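Local coordinates for lectin (Trichosanthes anguina, PDB 4HR6), which probably binds carbohydrate through its beta-trefoil lectin chain, as a nontoxic, three-chain homologue of type II ribosome-inactivating proteins, at residues A29-A33 / L95-D99; T76-T80 / V144-D148. The contacts are given in a common frame with arbitrary orientation. Residues are numbered along the deposited sequence.

The two contacts lie in the region related to ribosome-inactivating proteins, with centres about 24 Å apart and no touch between them, and they share no segment. Contact 1 joins the end of strand 26-32, within the N-terminal mixed sheet, to the C-terminal end of helix 85-96. It is partly buried, about 17 Å from the chain centre, and mostly apolar, with one hydrogen bond. Contact 2 is deeper, about 11 Å from that centre, and ties the loop following helix 67-74 to helix 141-159. Charge dominates there: a buried arginine meets two carboxylates, whereas contact 1 uses a tyrosine hydroxyl and a backbone carbonyl. Along the chain their segments alternate.

Contact 1: A29-A33 / L95-D99; sequences AYQPA and LFNAD
Residues 29-32 form a strand, and Leu95 and Phe96 end a helix that stops against it; the closest CA atoms are Pro32 and Phe96, 5.0 Å apart. Such sheet-against-helix packing belongs to the N-terminal part of the ribosome-inactivating protein fold. Tyr30 and Pro32 direct their CA-to-CB bonds toward the helix end, while that of Gln31, between them, points away. Tyr30 (chi1 p, chi2 99°) extends its ring so that OH donates to Leu95 O at 2.7 Å. Leu95 (chi1 m, chi2 t) sets CD1 4.0 Å from the Tyr30 ring centroid, almost on the ring normal, a CH-pi contact suited to a leucine methyl; its CB lies 3.8 Å from Tyr30 CE1. Phe96 (chi1 t, chi2 85°) starts away, yet its ring returns, with CD1 4.0 Å from Pro32 CB and CE1 3.7 Å from Ala33 O. Ala98, at positive phi (51/46), closes a Schellman motif, Ala98 N donating to Leu95 O at 3.0 Å; its small side chain leaves room for Tyr30 OH, 4.1 Å from Ala98 CB. Leu103 of helix 103-119 packs on both Tyr30 and Leu95. Leu95 O thus serves two donors: tyrosine suits this place because its ring fills apolar space while its hydroxyl helps satisfy the helix terminus.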
loop_
_atom_site.group_PDB
_atom_site.type_symbol
_atom_site.label_atom_id
_atom_site.label_comp_id
_atom_site.label_asym_id
_atom_site.label_seq_id
_atom_site.Cartn_x
_atom_site.Cartn_y
_atom_site.Cartn_z
ATOM N N ALA B 29 10.582 12.091 23.748
ATOM C CA ALA B 29 10.727 13.278 24.563
ATOM C C ALA B 29 10.421 14.514 23.755
ATOM O O ALA B 29 10.417 14.473 22.524
ATOM C CB ALA B 29 12.156 13.383 25.083
ATOM N N TYR B 30 10.171 15.618 24.451
ATOM C CA TYR B 30 10.123 16.921 23.786
ATOM C C TYR B 30 10.597 18.027 24.708
ATOM O O TYR B 30 10.642 17.853 25.926
ATOM C CB TYR B 30 8.706 17.257 23.281
ATOM C CG TYR B 30 7.773 17.878 24.304
ATOM C CD1 TYR B 30 7.567 19.264 24.353
ATOM C CD2 TYR B 30 7.092 17.095 25.201
ATOM C CE1 TYR B 30 6.701 19.832 25.274
ATOM C CE2 TYR B 30 6.240 17.645 26.134
ATOM C CZ TYR B 30 6.047 19.012 26.159
ATOM O OH TYR B 30 5.197 19.535 27.079
ATOM N N GLN B 31 10.885 19.171 24.098
ATOM C CA GLN B 31 11.247 20.384 24.807
ATOM C C GLN B 31 10.524 21.595 24.193
ATOM O O GLN B 31 10.553 21.780 22.978
ATOM C CB GLN B 31 12.754 20.631 24.705
ATOM C CG GLN B 31 13.252 21.608 25.768
ATOM C CD GLN B 31 14.601 22.235 25.452
ATOM O OE1 GLN B 31 15.233 21.920 24.455
ATOM N NE2 GLN B 31 15.038 23.142 26.316
ATOM N N PRO B 32 9.857 22.411 25.026
ATOM C CA PRO B 32 9.417 23.712 24.514
ATOM C C PRO B 32 10.621 24.616 24.272
ATOM O O PRO B 32 11.494 24.668 25.117
ATOM C CB PRO B 32 8.555 24.279 25.654
ATOM C CG PRO B 32 8.363 23.176 26.633
ATOM C CD PRO B 32 9.458 22.189 26.419
ATOM N N ALA B 33 10.666 25.307 23.140
ATOM C CA ALA B 33 11.744 26.275 22.847
ATOM C C ALA B 33 11.839 27.376 23.909
ATOM O O ALA B 33 10.816 27.912 24.367
ATOM C CB ALA B 33 11.552 26.897 21.478
ATOM N N LEU B 95 1.408 21.518 24.601
ATOM C CA LEU B 95 2.750 21.000 24.862
ATOM C C LEU B 95 3.696 22.133 25.238
ATOM O O LEU B 95 4.495 21.982 26.142
ATOM C CB LEU B 95 3.325 20.263 23.651
ATOM C CG LEU B 95 2.808 18.880 23.247
ATOM C CD1 LEU B 95 3.894 18.050 22.567
ATOM C CD2 LEU B 95 2.232 18.113 24.397
ATOM N N PHE B 96 3.609 23.245 24.528
ATOM C CA PHE B 96 4.448 24.400 24.810
ATOM C C PHE B 96 4.271 24.930 26.230
ATOM O O PHE B 96 5.263 25.251 26.887
ATOM C CB PHE B 96 4.187 25.516 23.820
ATOM C CG PHE B 96 5.109 26.695 23.977
ATOM C CD1 PHE B 96 6.351 26.704 23.373
ATOM C CD2 PHE B 96 4.725 27.797 24.723
ATOM C CE1 PHE B 96 7.195 27.790 23.500
ATOM C CE2 PHE B 96 5.573 28.883 24.872
ATOM C CZ PHE B 96 6.812 28.880 24.250
ATOM N N ASN B 97 3.022 24.971 26.704
ATOM C CA ASN B 97 2.705 25.406 28.057
ATOM C C ASN B 97 2.836 24.296 29.071
ATOM O O ASN B 97 2.621 24.527 30.260
ATOM C CB ASN B 97 1.264 25.924 28.117
ATOM C CG ASN B 97 1.032 27.112 27.198
ATOM O OD1 ASN B 97 0.003 27.203 26.535
ATOM N ND2 ASN B 97 1.992 28.015 27.151
ATOM N N ALA B 98 3.130 23.080 28.602
ATOM C CA ALA B 98 3.241 21.916 29.474
ATOM C C ALA B 98 2.023 21.779 30.380
ATOM O O ALA B 98 2.129 21.496 31.564
ATOM C CB ALA B 98 4.525 21.972 30.287
ATOM N N ASP B 99 0.847 21.919 29.786
ATOM C CA ASP B 99 -0.398 21.812 30.528
ATOM C C ASP B 99 -0.731 20.365 30.840
ATOM O O ASP B 99 -1.131 19.623 29.950
ATOM C CB ASP B 99 -1.526 22.445 29.723
ATOM C CG ASP B 99 -2.732 22.723 30.553
ATOM O OD1 ASP B 99 -3.378 23.732 30.252
ATOM O OD2 ASP B 99 -3.032 21.951 31.501
#

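Contact 2: T76-T80 / V144-D148; sequences TTRQT and VSLED
Arg78 NH1 donates to Glu147 OE1 and to Asp148 OD1, both at 2.9 Å, in two salt bridges that make one buried arginine the hub of a network between a loop and helix 141-159 of the ribosome-inactivating protein fold. Arg78 NH2 adds a hydrogen bond to Asp148 OD1 at 3.0 Å. A weak one runs from Arg78 NH2 to Asp148 OD2 at 3.4 Å. Both acceptors of NH1 lie near the guanidinium plane, where the N-H bonds point. The long arginine reaches them with chi1 to chi3 at m, t, m and chi4 at 167°; Glu147 answers with chi1 m, chi2 t and chi3 near 2°, and Asp148, being shorter, with chi1 m and chi2 -14°. The network extends further: Arg78 NE forms a salt bridge with Glu71 OE2, Phe67 makes a cation-pi contact with Arg78, and Gln112 NE2 hydrogen-bonds Glu147 OE2. Arginine suits this buried position because its several donors can be shared among these partners.

The loop turns at Arg78 (-55/-31) and Gln79 (-77/8), angles of a type I turn, closed by Thr80 N to Thr77 O at 3.0 Å. Opposite runs regular helix, with Asp148 N to Val144 O at 3.0 Å. Glu147 and Asp148, three and four residues beyond Val144, share its helix face, all three CA-to-CB bonds pointing toward the loop; the nearest CA atoms are Arg78 and Val144, 7.6 Å apart. Apolar Val144 (chi1 t) fills the space beside the charges, with CG2 4.0 Å from Gln79 CG and CG1 over one guanidinium face, 4.1 Å from Arg78 NH2.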
loop_
_atom_site.group_PDB
_atom_site.type_symbol
_atom_site.label_atom_id
_atom_site.label_comp_id
_atom_site.label_asym_id
_atom_site.label_seq_id
_atom_site.Cartn_x
_atom_site.Cartn_y
_atom_site.Cartn_z
ATOM N N THR B 76 -10.058 8.879 26.762
ATOM C CA THR B 76 -10.850 8.513 25.593
ATOM C C THR B 76 -9.968 7.898 24.495
ATOM O O THR B 76 -8.746 7.920 24.601
ATOM C CB THR B 76 -11.639 9.737 25.080
ATOM O OG1 THR B 76 -12.648 9.298 24.178
ATOM C CG2 THR B 76 -10.737 10.748 24.394
ATOM N N THR B 77 -10.583 7.343 23.453
ATOM C CA THR B 77 -9.838 6.639 22.416
ATOM C C THR B 77 -9.639 7.479 21.163
ATOM O O THR B 77 -10.264 8.520 20.975
ATOM C CB THR B 77 -10.528 5.326 22.023
ATOM O OG1 THR B 77 -11.733 5.621 21.313
ATOM C CG2 THR B 77 -10.845 4.479 23.277
ATOM N N ARG B 78 -8.753 7.006 20.301
ATOM C CA ARG B 78 -8.452 7.675 19.041
ATOM C C ARG B 78 -9.697 7.919 18.161
ATOM O O ARG B 78 -9.740 8.898 17.407
ATOM C CB ARG B 78 -7.426 6.849 18.256
ATOM C CG ARG B 78 -6.016 6.899 18.823
ATOM C CD ARG B 78 -5.131 5.803 18.248
ATOM N NE ARG B 78 -5.462 4.497 18.838
ATOM C CZ ARG B 78 -5.036 3.337 18.364
ATOM N NH1 ARG B 78 -4.270 3.299 17.283
ATOM N NH2 ARG B 78 -5.377 2.204 18.967
ATOM N N GLN B 79 -10.687 7.034 18.259
ATOM C CA GLN B 79 -11.928 7.133 17.478
ATOM C C GLN B 79 -12.905 8.184 17.999
ATOM O O GLN B 79 -14.028 8.282 17.524
ATOM C CB GLN B 79 -12.605 5.779 17.425
ATOM C CG GLN B 79 -11.789 4.794 16.614
ATOM C CD GLN B 79 -12.279 3.388 16.752
ATOM O OE1 GLN B 79 -11.678 2.584 17.453
ATOM N NE2 GLN B 79 -13.382 3.073 16.077
ATOM N N THR B 80 -12.448 8.972 18.963
ATOM C CA THR B 80 -13.203 10.035 19.573
ATOM C C THR B 80 -12.507 11.389 19.390
ATOM O O THR B 80 -13.085 12.432 19.647
ATOM C CB THR B 80 -13.328 9.712 21.076
ATOM O OG1 THR B 80 -14.336 8.705 21.240
ATOM C CG2 THR B 80 -13.684 10.925 21.898
ATOM N N VAL B 144 -7.199 3.404 12.270
ATOM C CA VAL B 144 -6.779 2.732 13.491
ATOM C C VAL B 144 -6.154 1.368 13.240
ATOM O O VAL B 144 -5.163 1.033 13.891
ATOM C CB VAL B 144 -7.940 2.639 14.491
ATOM C CG1 VAL B 144 -7.660 1.626 15.587
ATOM C CG2 VAL B 144 -8.188 4.008 15.106
ATOM N N SER B 145 -6.715 0.590 12.312
ATOM C CA SER B 145 -6.195 -0.749 12.003
ATOM C C SER B 145 -4.803 -0.696 11.353
ATOM O O SER B 145 -3.983 -1.584 11.556
ATOM C CB SER B 145 -7.182 -1.552 11.133
ATOM O OG SER B 145 -7.342 -0.999 9.843
ATOM N N LEU B 146 -4.527 0.358 10.596
ATOM C CA LEU B 146 -3.193 0.570 10.065
ATOM C C LEU B 146 -2.215 0.888 11.200
ATOM O O LEU B 146 -1.139 0.308 11.272
ATOM C CB LEU B 146 -3.187 1.712 9.059
ATOM C CG LEU B 146 -3.947 1.504 7.751
ATOM C CD1 LEU B 146 -3.963 2.812 6.958
ATOM C CD2 LEU B 146 -3.315 0.398 6.936
ATOM N N GLU B 147 -2.600 1.797 12.094
ATOM C CA GLU B 147 -1.727 2.188 13.207
ATOM C C GLU B 147 -1.366 0.985 14.081
ATOM O O GLU B 147 -0.199 0.753 14.385
ATOM C CB GLU B 147 -2.392 3.270 14.057
ATOM C CG GLU B 147 -2.506 4.622 13.349
ATOM C CD GLU B 147 -3.324 5.633 14.133
ATOM O OE1 GLU B 147 -3.771 5.319 15.245
ATOM O OE2 GLU B 147 -3.543 6.749 13.642
ATOM N N ASP B 148 -2.378 0.221 14.454
ATOM C CA ASP B 148 -2.203 -0.913 15.336
ATOM C C ASP B 148 -1.433 -2.086 14.700
ATOM O O ASP B 148 -0.854 -2.897 15.422
ATOM C CB ASP B 148 -3.564 -1.398 15.842
ATOM C CG ASP B 148 -4.222 -0.419 16.811
ATOM O OD1 ASP B 148 -3.567 0.516 17.314
ATOM O OD2 ASP B 148 -5.418 -0.598 17.072
#